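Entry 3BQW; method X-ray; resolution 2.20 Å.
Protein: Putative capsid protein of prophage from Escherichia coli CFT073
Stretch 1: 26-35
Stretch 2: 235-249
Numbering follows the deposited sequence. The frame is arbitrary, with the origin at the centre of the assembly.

Stretch 1 (26-35) KFSPLFTTLF
Stretch 2, residues 235-249: SAAELACKNLGEVVS

The residues that touch lie at least 202 apart in one chain. No hydrogen bond crosses the contact; the contacts are mostly apolar, with one CH-pi contact, and 455 Å² is buried, both sides summed. In the first stretch, Phe-27 and Ser-28 are extended (phi/psi -112/156 and -132/161), Pro-29 takes the N-cap position, and a helix runs from Leu-30 to Phe-35. In the second, Ser-235 caps a helix starting at Ala-236, its OG (chi1 p) accepting from Glu-238 N at 3.0 Å; a type I turn from Cys-241 to Leu-244 follows, and a strand begins at Val-248. The helix axes run roughly antiparallel, at 143°, and approach to 10.0 Å. The register pairs Pro-29 with Leu-244 (CA to CA 7.1 Å) and Phe-27 with Asn-243 (CA to CA 7.2 Å).

Ala-240 lies where the CA atoms come nearest, 6.6 Å from Thr-33 CA to Ala-240 CA. Its small CB points toward the first helix and receives Leu-34 CD2 at 3.6 Å and Thr-33 CG2 at 4.0 Å. Leu-34 (m, t) leaves its backbone sideways, yet its end bends nearer, and CD2 also lies 4.1 Å from Ala-237 CA.

Leu-30 (t, p) is the bump at the helix start. Its CD1 lies 4.4 Å from Cys-241 SG and 4.0 Å from Leu-244 CD1, while CD2 meets Val-248 CG2 at 3.8 Å, so one leucine bridges turn and strand. Leu-244 (m, t) returns the fit against the backbone at the start of the helix: its CD2 is 3.5 Å from Ser-28 O and its CD1 3.7 Å from Leu-30 N.

Before the first helix, Phe-27 (chi1 m, chi2 -54°) offers a ring face to Asn-243 (m, chi2 -63°). Asn-243 CB sits 3.6 Å from the Phe-27 ring centroid, almost on the normal, a CH-pi contact in which slightly positive CB hydrogens face the ring's electron cloud; the closest pair is Phe-27 CZ to Asn-243 CG, 3.3 Å.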

# COMPACT_ATOMS: atom_id res chain seq x y z
N LYS A 26 4.28 10.90 6.82
CA LYS A 26 3.51 11.75 5.94
C LYS A 26 3.27 11.15 4.53
O LYS A 26 2.28 11.51 3.87
CB LYS A 26 4.07 13.18 5.92
CG LYS A 26 4.96 13.54 4.77
CD LYS A 26 5.49 15.01 4.88
CE LYS A 26 4.60 16.06 4.17
NZ LYS A 26 5.28 17.44 4.10
N PHE A 27 4.14 10.23 4.09
CA PHE A 27 4.00 9.61 2.77
C PHE A 27 3.66 8.14 2.87
O PHE A 27 3.95 7.49 3.86
CB PHE A 27 5.29 9.76 1.96
CG PHE A 27 5.82 11.17 1.93
CD1 PHE A 27 5.02 12.21 1.51
CD2 PHE A 27 7.13 11.44 2.30
CE1 PHE A 27 5.50 13.52 1.49
CE2 PHE A 27 7.62 12.74 2.27
CZ PHE A 27 6.79 13.78 1.86
N SER A 28 3.04 7.64 1.81
CA SER A 28 2.66 6.24 1.65
C SER A 28 3.10 5.74 0.27
O SER A 28 3.37 6.52 -0.64
CB SER A 28 1.14 6.08 1.74
OG SER A 28 0.69 6.40 3.04
N PRO A 29 3.19 4.41 0.11
CA PRO A 29 3.57 3.85 -1.17
C PRO A 29 2.66 4.25 -2.34
O PRO A 29 1.58 4.84 -2.14
CB PRO A 29 3.50 2.35 -0.89
CG PRO A 29 3.70 2.23 0.51
CD PRO A 29 3.02 3.37 1.12
N LEU A 30 3.11 3.94 -3.54
CA LEU A 30 2.53 4.50 -4.76
C LEU A 30 1.04 4.20 -5.01
O LEU A 30 0.28 5.11 -5.27
CB LEU A 30 3.35 4.06 -5.97
CG LEU A 30 2.94 4.67 -7.32
CD1 LEU A 30 3.23 6.12 -7.35
CD2 LEU A 30 3.58 3.91 -8.50
N PHE A 31 0.64 2.93 -5.00
CA PHE A 31 -0.76 2.57 -5.29
C PHE A 31 -1.70 3.17 -4.25
O PHE A 31 -2.76 3.71 -4.60
CB PHE A 31 -0.93 1.07 -5.39
CG PHE A 31 -0.51 0.51 -6.72
CD1 PHE A 31 0.85 0.47 -7.09
CD2 PHE A 31 -1.46 0.04 -7.63
CE1 PHE A 31 1.24 -0.07 -8.33
CE2 PHE A 31 -1.06 -0.48 -8.88
CZ PHE A 31 0.29 -0.54 -9.22
N THR A 32 -1.28 3.14 -2.98
CA THR A 32 -2.02 3.79 -1.93
C THR A 32 -2.20 5.29 -2.22
O THR A 32 -3.33 5.83 -2.16
CB THR A 32 -1.35 3.60 -0.60
OG1 THR A 32 -1.20 2.18 -0.34
CG2 THR A 32 -2.17 4.28 0.51
N THR A 33 -1.11 5.93 -2.59
CA THR A 33 -1.13 7.35 -2.86
C THR A 33 -1.97 7.73 -4.10
O THR A 33 -2.66 8.73 -4.09
CB THR A 33 0.30 7.86 -3.00
OG1 THR A 33 1.00 7.60 -1.77
CG2 THR A 33 0.32 9.38 -3.28
N LEU A 34 -1.86 6.97 -5.18
CA LEU A 34 -2.57 7.32 -6.39
C LEU A 34 -4.05 6.98 -6.28
O LEU A 34 -4.91 7.78 -6.68
CB LEU A 34 -1.98 6.58 -7.60
CG LEU A 34 -0.60 7.05 -8.07
CD1 LEU A 34 -0.05 6.11 -9.11
CD2 LEU A 34 -0.71 8.46 -8.61
N PHE A 35 -4.35 5.80 -5.74
CA PHE A 35 -5.66 5.20 -5.92
C PHE A 35 -6.47 5.01 -4.63
O PHE A 35 -7.66 4.72 -4.69
CB PHE A 35 -5.50 3.86 -6.69
CG PHE A 35 -4.82 4.00 -8.03
CD1 PHE A 35 -5.32 4.88 -8.99
CD2 PHE A 35 -3.71 3.23 -8.34
CE1 PHE A 35 -4.70 5.03 -10.22
CE2 PHE A 35 -3.09 3.37 -9.58
CZ PHE A 35 -3.58 4.27 -10.53
N SER A 235 1.49 16.90 -13.26
CA SER A 235 0.35 16.00 -13.06
C SER A 235 0.33 15.43 -11.65
O SER A 235 1.35 15.40 -10.97
CB SER A 235 0.42 14.85 -14.09
OG SER A 235 1.47 13.92 -13.83
N ALA A 236 -0.85 14.98 -11.21
CA ALA A 236 -0.98 14.20 -9.97
C ALA A 236 -0.07 12.96 -9.98
O ALA A 236 0.51 12.61 -8.95
CB ALA A 236 -2.43 13.77 -9.76
N ALA A 237 0.02 12.28 -11.13
CA ALA A 237 0.89 11.09 -11.29
C ALA A 237 2.33 11.45 -10.93
O ALA A 237 2.98 10.78 -10.15
CB ALA A 237 0.82 10.55 -12.73
N GLU A 238 2.80 12.55 -11.49
CA GLU A 238 4.16 13.03 -11.30
C GLU A 238 4.45 13.51 -9.87
O GLU A 238 5.48 13.17 -9.28
CB GLU A 238 4.41 14.16 -12.30
CG GLU A 238 5.82 14.40 -12.55
CD GLU A 238 6.06 15.42 -13.63
OE1 GLU A 238 5.16 15.73 -14.46
OE2 GLU A 238 7.21 15.92 -13.62
N LEU A 239 3.55 14.31 -9.34
CA LEU A 239 3.60 14.69 -7.93
C LEU A 239 3.69 13.49 -6.97
O LEU A 239 4.46 13.50 -6.00
CB LEU A 239 2.34 15.49 -7.58
CG LEU A 239 2.43 16.99 -7.31
CD1 LEU A 239 3.07 17.79 -8.45
CD2 LEU A 239 0.98 17.45 -7.03
N ALA A 240 2.87 12.47 -7.21
CA ALA A 240 2.90 11.27 -6.37
C ALA A 240 4.27 10.57 -6.30
O ALA A 240 4.55 9.91 -5.30
CB ALA A 240 1.84 10.28 -6.82
N CYS A 241 5.11 10.70 -7.32
CA CYS A 241 6.42 10.02 -7.36
C CYS A 241 7.57 10.74 -6.66
O CYS A 241 8.59 10.12 -6.33
CB CYS A 241 6.85 9.79 -8.80
SG CYS A 241 5.83 8.67 -9.75
N LYS A 242 7.44 12.06 -6.47
CA LYS A 242 8.55 12.88 -5.97
C LYS A 242 9.06 12.42 -4.60
O LYS A 242 10.25 12.51 -4.32
CB LYS A 242 8.16 14.37 -5.96
CG LYS A 242 8.07 14.97 -7.40
CD LYS A 242 7.98 16.52 -7.45
CE LYS A 242 9.38 17.18 -7.52
NZ LYS A 242 9.43 18.58 -6.91
N ASN A 243 8.18 11.86 -3.76
CA ASN A 243 8.60 11.35 -2.46
C ASN A 243 8.86 9.85 -2.36
O ASN A 243 9.16 9.36 -1.28
CB ASN A 243 7.60 11.81 -1.42
CG ASN A 243 7.51 13.34 -1.37
OD1 ASN A 243 8.49 14.02 -1.05
ND2 ASN A 243 6.37 13.87 -1.78
N LEU A 244 8.85 9.17 -3.51
CA LEU A 244 8.97 7.71 -3.60
C LEU A 244 10.15 7.28 -4.50
O LEU A 244 10.16 6.19 -5.07
CB LEU A 244 7.64 7.12 -4.13
CG LEU A 244 6.42 7.51 -3.28
CD1 LEU A 244 5.10 7.08 -3.90
CD2 LEU A 244 6.58 6.91 -1.89
N GLY A 245 11.17 8.14 -4.59
CA GLY A 245 12.33 7.87 -5.43
C GLY A 245 13.18 6.67 -5.08
O GLY A 245 14.05 6.28 -5.83
N GLU A 246 12.95 6.10 -3.91
CA GLU A 246 13.59 4.86 -3.53
C GLU A 246 13.05 3.63 -4.29
O GLU A 246 13.80 2.65 -4.49
CB GLU A 246 13.46 4.69 -2.00
CG GLU A 246 14.05 3.38 -1.46
CD GLU A 246 14.82 3.55 -0.14
OE1 GLU A 246 14.32 4.25 0.78
OE2 GLU A 246 15.95 2.96 -0.05
N VAL A 247 11.78 3.66 -4.71
CA VAL A 247 11.13 2.50 -5.35
C VAL A 247 10.42 2.75 -6.69
O VAL A 247 10.01 1.82 -7.36
CB VAL A 247 10.11 1.86 -4.39
CG1 VAL A 247 10.82 1.39 -3.15
CG2 VAL A 247 8.99 2.84 -4.03
N VAL A 248 10.32 4.01 -7.07
CA VAL A 248 9.51 4.46 -8.17
C VAL A 248 10.34 5.41 -9.02
O VAL A 248 11.12 6.19 -8.49
CB VAL A 248 8.26 5.18 -7.60
CG1 VAL A 248 7.74 6.23 -8.50
CG2 VAL A 248 7.19 4.16 -7.23
N SER A 249 10.17 5.33 -10.34
CA SER A 249 10.80 6.23 -11.24
C SER A 249 9.79 6.74 -12.24
O SER A 249 9.13 5.96 -12.94
CB SER A 249 11.94 5.53 -11.97
OG SER A 249 12.47 6.41 -12.95